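Local coordinates for enoyl-CoA hydratase subunit I (Geobacillus kaustophilus, PDB 2PBP), which catalyses the reversible hydration of 2-enoyl-CoA thioesters to 3-hydroxyacyl-CoA, a step of beta-oxidation, at the interface of chains A and B. Coordinates in Å, arbitrary orientation; residue numbers count along the deposited sequence, not the author numbering. Chains: chain A/B, Enoyl-CoA hydratase subunit I.

Contact 1: the interface of chains A and B. Residues chain A 232, 235-236; chain B 75-76.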
loop_
_atom_site.group_PDB
_atom_site.type_symbol
_atom_site.label_atom_id
_atom_site.label_comp_id
_atom_site.label_asym_id
_atom_site.label_seq_id
_atom_site.Cartn_x
_atom_site.Cartn_y
_atom_site.Cartn_z
ATOM N N TYR A 232 1.184 18.449 2.227
ATOM C CA TYR A 232 1.331 19.897 2.380
ATOM C C TYR A 232 2.779 20.319 2.174
ATOM O O TYR A 232 3.063 21.300 1.480
ATOM C CB TYR A 232 0.920 20.362 3.783
ATOM C CG TYR A 232 -0.526 20.152 4.176
ATOM C CD1 TYR A 232 -1.489 19.761 3.242
ATOM C CD2 TYR A 232 -0.936 20.375 5.490
ATOM C CE1 TYR A 232 -2.830 19.600 3.614
ATOM C CE2 TYR A 232 -2.268 20.220 5.872
ATOM C CZ TYR A 232 -3.208 19.831 4.930
ATOM O OH TYR A 232 -4.524 19.682 5.316
ATOM N N PHE A 235 4.403 20.923 -1.244
ATOM C CA PHE A 235 4.076 22.163 -1.939
ATOM C C PHE A 235 4.992 23.313 -1.533
ATOM O O PHE A 235 4.792 24.459 -1.934
ATOM C CB PHE A 235 2.602 22.532 -1.737
ATOM C CG PHE A 235 1.677 21.744 -2.619
ATOM C CD1 PHE A 235 1.357 20.425 -2.310
ATOM C CD2 PHE A 235 1.202 22.286 -3.808
ATOM C CE1 PHE A 235 0.582 19.653 -3.175
ATOM C CE2 PHE A 235 0.426 21.523 -4.686
ATOM C CZ PHE A 235 0.118 20.204 -4.366
ATOM N N ALA A 236 6.006 22.994 -0.734
ATOM C CA ALA A 236 6.986 23.987 -0.317
ATOM C C ALA A 236 8.226 23.765 -1.175
ATOM O O ALA A 236 9.181 24.543 -1.119
ATOM C CB ALA A 236 7.334 23.805 1.154
ATOM N N ASP B 75 -0.051 26.161 -1.614
ATOM C CA ASP B 75 1.224 26.261 -0.913
ATOM C C ASP B 75 0.936 25.636 0.459
ATOM O O ASP B 75 -0.224 25.415 0.806
ATOM C CB ASP B 75 1.692 27.725 -0.801
ATOM C CG ASP B 75 0.690 28.619 -0.092
ATOM O OD1 ASP B 75 0.549 28.495 1.139
ATOM O OD2 ASP B 75 0.047 29.449 -0.772
ATOM N N PRO B 76 1.978 25.335 1.249
ATOM C CA PRO B 76 1.783 24.721 2.568
ATOM C C PRO B 76 0.744 25.354 3.500
ATOM O O PRO B 76 -0.096 24.654 4.062
ATOM C CB PRO B 76 3.187 24.750 3.172
ATOM C CG PRO B 76 4.064 24.613 1.960
ATOM C CD PRO B 76 3.407 25.557 0.981
#

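Contact 2: the interface of chains A and B. Residues chain A 207, 211, 227, 230-231, 234; chain B 138-139, 144.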
loop_
_atom_site.group_PDB
_atom_site.type_symbol
_atom_site.label_atom_id
_atom_site.label_comp_id
_atom_site.label_asym_id
_atom_site.label_seq_id
_atom_site.Cartn_x
_atom_site.Cartn_y
_atom_site.Cartn_z
ATOM N N LEU A 207 9.012 11.252 1.077
ATOM C CA LEU A 207 7.793 11.423 1.860
ATOM C C LEU A 207 6.743 10.347 1.594
ATOM O O LEU A 207 5.931 10.037 2.467
ATOM C CB LEU A 207 7.217 12.826 1.640
ATOM C CG LEU A 207 7.834 13.894 2.564
ATOM C CD1 LEU A 207 9.358 13.850 2.479
ATOM C CD2 LEU A 207 7.313 15.276 2.190
ATOM N N ALA A 211 5.173 7.829 4.458
ATOM C CA ALA A 211 3.741 7.585 4.589
ATOM C C ALA A 211 3.451 6.087 4.545
ATOM O O ALA A 211 2.653 5.580 5.330
ATOM C CB ALA A 211 2.981 8.305 3.477
ATOM N N GLU A 227 -0.100 11.387 6.399
ATOM C CA GLU A 227 0.022 11.462 4.949
ATOM C C GLU A 227 -0.206 12.875 4.403
ATOM O O GLU A 227 0.612 13.392 3.634
ATOM C CB GLU A 227 -0.981 10.498 4.317
ATOM C CG GLU A 227 -0.971 10.455 2.802
ATOM C CD GLU A 227 -2.196 9.743 2.271
ATOM O OE1 GLU A 227 -3.309 10.239 2.536
ATOM O OE2 GLU A 227 -2.056 8.693 1.603
ATOM N N ASN A 230 2.588 15.443 4.881
ATOM C CA ASN A 230 3.661 15.310 3.901
ATOM C C ASN A 230 3.196 15.905 2.573
ATOM O O ASN A 230 3.988 16.495 1.840
ATOM C CB ASN A 230 4.076 13.840 3.730
ATOM C CG ASN A 230 5.156 13.424 4.724
ATOM O OD1 ASN A 230 5.594 14.231 5.546
ATOM N ND2 ASN A 230 5.596 12.167 4.647
ATOM N N PHE A 231 1.909 15.751 2.271
ATOM C CA PHE A 231 1.341 16.317 1.046
ATOM C C PHE A 231 1.532 17.841 1.094
ATOM O O PHE A 231 1.983 18.455 0.125
ATOM C CB PHE A 231 -0.156 15.992 0.963
ATOM C CG PHE A 231 -0.828 16.500 -0.289
ATOM C CD1 PHE A 231 -0.773 15.770 -1.472
ATOM C CD2 PHE A 231 -1.521 17.710 -0.282
ATOM C CE1 PHE A 231 -1.401 16.233 -2.630
ATOM C CE2 PHE A 231 -2.152 18.182 -1.435
ATOM C CZ PHE A 231 -2.092 17.439 -2.611
ATOM N N LEU A 234 5.206 18.958 0.475
ATOM C CA LEU A 234 5.721 18.896 -0.885
ATOM C C LEU A 234 5.411 20.166 -1.674
ATOM O O LEU A 234 6.093 20.472 -2.650
ATOM C CB LEU A 234 5.185 17.653 -1.608
ATOM C CG LEU A 234 5.782 16.333 -1.097
ATOM C CD1 LEU A 234 5.157 15.163 -1.840
ATOM C CD2 LEU A 234 7.300 16.329 -1.297
ATOM N N MET B 138 2.353 13.919 -4.145
ATOM C CA MET B 138 1.975 12.568 -3.730
ATOM C C MET B 138 0.477 12.452 -3.448
ATOM O O MET B 138 -0.243 13.449 -3.458
ATOM C CB MET B 138 2.743 12.193 -2.455
ATOM C CG MET B 138 2.375 13.028 -1.227
ATOM S SD MET B 138 3.360 12.648 0.252
ATOM C CE MET B 138 2.456 11.239 0.927
ATOM N N PRO B 139 -0.012 11.223 -3.215
ATOM C CA PRO B 139 -1.440 11.069 -2.921
ATOM C C PRO B 139 -1.665 11.662 -1.529
ATOM O O PRO B 139 -0.854 11.454 -0.630
ATOM C CB PRO B 139 -1.635 9.557 -2.943
ATOM C CG PRO B 139 -0.615 9.107 -3.962
ATOM C CD PRO B 139 0.594 9.924 -3.563
ATOM N N THR B 144 -1.827 6.380 -0.201
ATOM C CA THR B 144 -0.650 5.671 0.296
ATOM C C THR B 144 -1.006 4.715 1.428
ATOM O O THR B 144 -0.353 3.688 1.611
ATOM C CB THR B 144 0.440 6.639 0.810
ATOM O OG1 THR B 144 -0.033 7.330 1.973
ATOM C CG2 THR B 144 0.806 7.647 -0.261
#

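Contact 3: the interface of chains A and B. Residues chain A 118-119, 209; chain B 153-154, 157, 161.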
loop_
_atom_site.group_PDB
_atom_site.type_symbol
_atom_site.label_atom_id
_atom_site.label_comp_id
_atom_site.label_asym_id
_atom_site.label_seq_id
_atom_site.Cartn_x
_atom_site.Cartn_y
_atom_site.Cartn_z
ATOM N N ASP A 118 13.222 -1.413 0.482
ATOM C CA ASP A 118 11.887 -1.024 0.023
ATOM C C ASP A 118 11.351 -1.853 -1.134
ATOM O O ASP A 118 10.141 -2.075 -1.241
ATOM C CB ASP A 118 11.891 0.448 -0.376
ATOM C CG ASP A 118 12.415 1.335 0.727
ATOM O OD1 ASP A 118 11.875 1.252 1.851
ATOM O OD2 ASP A 118 13.367 2.107 0.473
ATOM N N LEU A 119 12.252 -2.280 -2.009
ATOM C CA LEU A 119 11.895 -3.095 -3.163
ATOM C C LEU A 119 12.947 -4.177 -3.274
ATOM O O LEU A 119 14.103 -3.970 -2.892
ATOM C CB LEU A 119 11.914 -2.272 -4.453
ATOM C CG LEU A 119 11.025 -1.034 -4.579
ATOM C CD1 LEU A 119 11.313 -0.342 -5.900
ATOM C CD2 LEU A 119 9.562 -1.434 -4.489
ATOM N N LYS A 209 7.531 7.242 0.936
ATOM C CA LYS A 209 8.067 6.122 1.692
ATOM C C LYS A 209 7.708 6.266 3.172
ATOM O O LYS A 209 7.323 5.290 3.816
ATOM C CB LYS A 209 9.588 6.045 1.511
ATOM C CG LYS A 209 10.259 4.985 2.369
ATOM C CD LYS A 209 11.737 4.838 2.025
ATOM C CE LYS A 209 12.441 3.979 3.061
ATOM N NZ LYS A 209 13.859 3.691 2.689
ATOM N N PRO B 153 3.722 -3.062 1.642
ATOM C CA PRO B 153 4.643 -1.977 1.282
ATOM C C PRO B 153 5.552 -2.221 0.076
ATOM O O PRO B 153 5.878 -1.282 -0.656
ATOM C CB PRO B 153 5.439 -1.766 2.565
ATOM C CG PRO B 153 5.515 -3.148 3.126
ATOM C CD PRO B 153 4.098 -3.654 2.938
ATOM N N LYS B 154 5.968 -3.468 -0.128
ATOM C CA LYS B 154 6.849 -3.799 -1.251
ATOM C C LYS B 154 6.178 -3.486 -2.590
ATOM O O LYS B 154 6.749 -2.808 -3.450
ATOM C CB LYS B 154 7.244 -5.284 -1.196
ATOM C CG LYS B 154 8.133 -5.667 -0.009
ATOM C CD LYS B 154 9.582 -5.241 -0.229
ATOM C CE LYS B 154 10.472 -5.598 0.956
ATOM N NZ LYS B 154 10.182 -4.764 2.165
ATOM N N LEU B 157 4.925 0.550 -2.845
ATOM C CA LEU B 157 5.944 1.535 -3.203
ATOM C C LEU B 157 6.265 1.518 -4.690
ATOM O O LEU B 157 6.578 2.554 -5.275
ATOM C CB LEU B 157 7.212 1.319 -2.373
ATOM C CG LEU B 157 7.077 1.782 -0.916
ATOM C CD1 LEU B 157 8.313 1.389 -0.122
ATOM C CD2 LEU B 157 6.866 3.298 -0.884
ATOM N N TRP B 161 5.747 5.063 -6.243
ATOM C CA TRP B 161 6.971 5.733 -6.685
ATOM C C TRP B 161 7.057 5.958 -8.197
ATOM O O TRP B 161 7.641 6.945 -8.645
ATOM C CB TRP B 161 8.202 4.940 -6.243
ATOM C CG TRP B 161 8.618 5.132 -4.811
ATOM C CD1 TRP B 161 8.166 6.079 -3.932
ATOM C CD2 TRP B 161 9.634 4.398 -4.122
ATOM N NE1 TRP B 161 8.845 5.982 -2.739
ATOM C CE2 TRP B 161 9.754 4.958 -2.829
ATOM C CE3 TRP B 161 10.464 3.324 -4.472
ATOM C CZ2 TRP B 161 10.667 4.478 -1.885
ATOM C CZ3 TRP B 161 11.372 2.846 -3.536
ATOM C CH2 TRP B 161 11.466 3.425 -2.255
HETATM O O HOH W 1 8.846 -2.408 1.366
#

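Contact 1: the interface of chains A and B
In this crotonase-family enzyme, B:Pro76 is the first residue of helix B 76-82, and it presses its ring against A:Tyr232, A:Phe235 and A:Ala236. Those residues form the C-terminal end of helix A 220-234 and the turn just after it. The ring carbons of the proline meet methyl and backbone groups. B:Pro76 CG does much of the touching. B:Pro76 CG lies 3.5 Å from the methyl carbon A:Ala236 CB, a snug fit. B:Pro76 CG also sits 3.5 Å from the carbonyl oxygen A:Tyr232 O. The neighbouring ring carbon, B:Pro76 CD, lies 3.4 Å from A:Phe235 O. Thus two carbonyl oxygens near the helix end face C-H groups of the proline. A:Tyr232 takes part through this backbone oxygen; its phenol ring leads away. In A:Phe235, CG stands anti to the carbonyl carbon (chi1 -79°). The phenyl ring is thereby turned away from B:Pro76, and CB faces chain B. A:Phe235 CB lies 4.1 Å from CA of B:Asp75, the residue just before helix B 76-82. Replacing B:Pro76 by an alanine removes CG and CD, which would probably open a gap beside the A:Ala236 methyl and the oxygens of A:Tyr232 and A:Phe235.

Contact 2: the interface of chains A and B
B:Met138 reaches from a loop of chain B into the groove between helices A 202-217 and A 220-234. B:Met138 CB passes A:Leu234 CD1 at 3.9 Å. CG packs more closely on the same methyl, and the two side chains lie roughly perpendicular. B:Met138 SD touches A:Leu234 CD1 and, at 3.7 Å, A:Asn230 CB. The chain then bends at chi3 (-85°). This turns the methyl B:Met138 CE towards A:Ala211 CB, 3.9 Å away, and towards the backbone oxygen of A:Glu227. B:Met138 O lies in plane at the edge of the A:Phe231 ring. Beside the methionine is a polar link. A:Glu227 has CG anti to its own nitrogen (chi1 -180°) and an extended chain beyond, which carries the carboxylate to B:Thr144. The two side chains meet head-on from the two chains. Carboxylate oxygen A:Glu227 OE2 accepts from B:Thr144 OG1 at 2.5 Å, on its anti side and 23° out of plane. A:Glu227 OE2 also accepts from B:Thr144 N at 2.9 Å. B:Thr144 lies in the first turn of helix B 143-151, so the helix start would probably favour a negative charge on A:Glu227. Beyond the B:Met138 sulfur, A:Asn230 ND2 donates to A:Leu207 O at 3.1 Å.

Contact 3: the interface of chains A and B
The indole of B:Trp161 meets the carboxylate of A:Asp118 at its rim, with the two planes 84° apart. A:Asp118 OD2 lies in the ring plane at the edge, and A:Asp118 CB is 3.5 Å from B:Trp161 CH2. One face of the indole carries B:Leu157 CD2 of the same chain, placed towards the rim. B:Trp161 CZ2 meets A:Lys209 CB at 3.9 Å. B:Trp161 CZ3 meets A:Leu119 CD1 at 4.0 Å, where the two side chains run antiparallel alongside one another. The other methyl of the leucine on helix B 153-162, B:Leu157 CD1, packs on A:Asp118 CB at 3.7 Å. Within chain A, A:Lys209 has CG anti to the backbone N (chi1 174°) and stays extended beyond, reaching the aspartate. The amine A:Lys209 NZ makes a salt bridge of 2.8 Å with A:Asp118 OD2, on the syn lone pair. This pairing probably holds the carboxylate turned against the indole. A water links the chains at the other end of the patch. Water 1 lies 2.9 Å from A:Asp118 O and 2.8 Å from B:Lys154 NZ, which the bent lysine chain turns towards it. The site seats helix B 153-162 against A:Asp118, A:Leu119 and helix A 202-217, and so probably helps hold the subunits together.

Contacts 1, 2 and 3 form one run along the A-B interface. The C-alpha centres of contacts 1 and 2 are about 11 Å apart, those of contacts 2 and 3 about 13 Å, and those of contacts 1 and 3 about 24 Å. Helix A 220-234 serves contacts 1 and 2. Helix A 202-217 serves contacts 2 and 3. The two helices thus tie the whole run together on the side of chain A, while chain B offers separate segments. The interface is not an exact two-fold. Crotonase-family enzymes commonly form trimers that pair into hexamers, so this pair may be part of a trimer; the deposited pair alone does not show it.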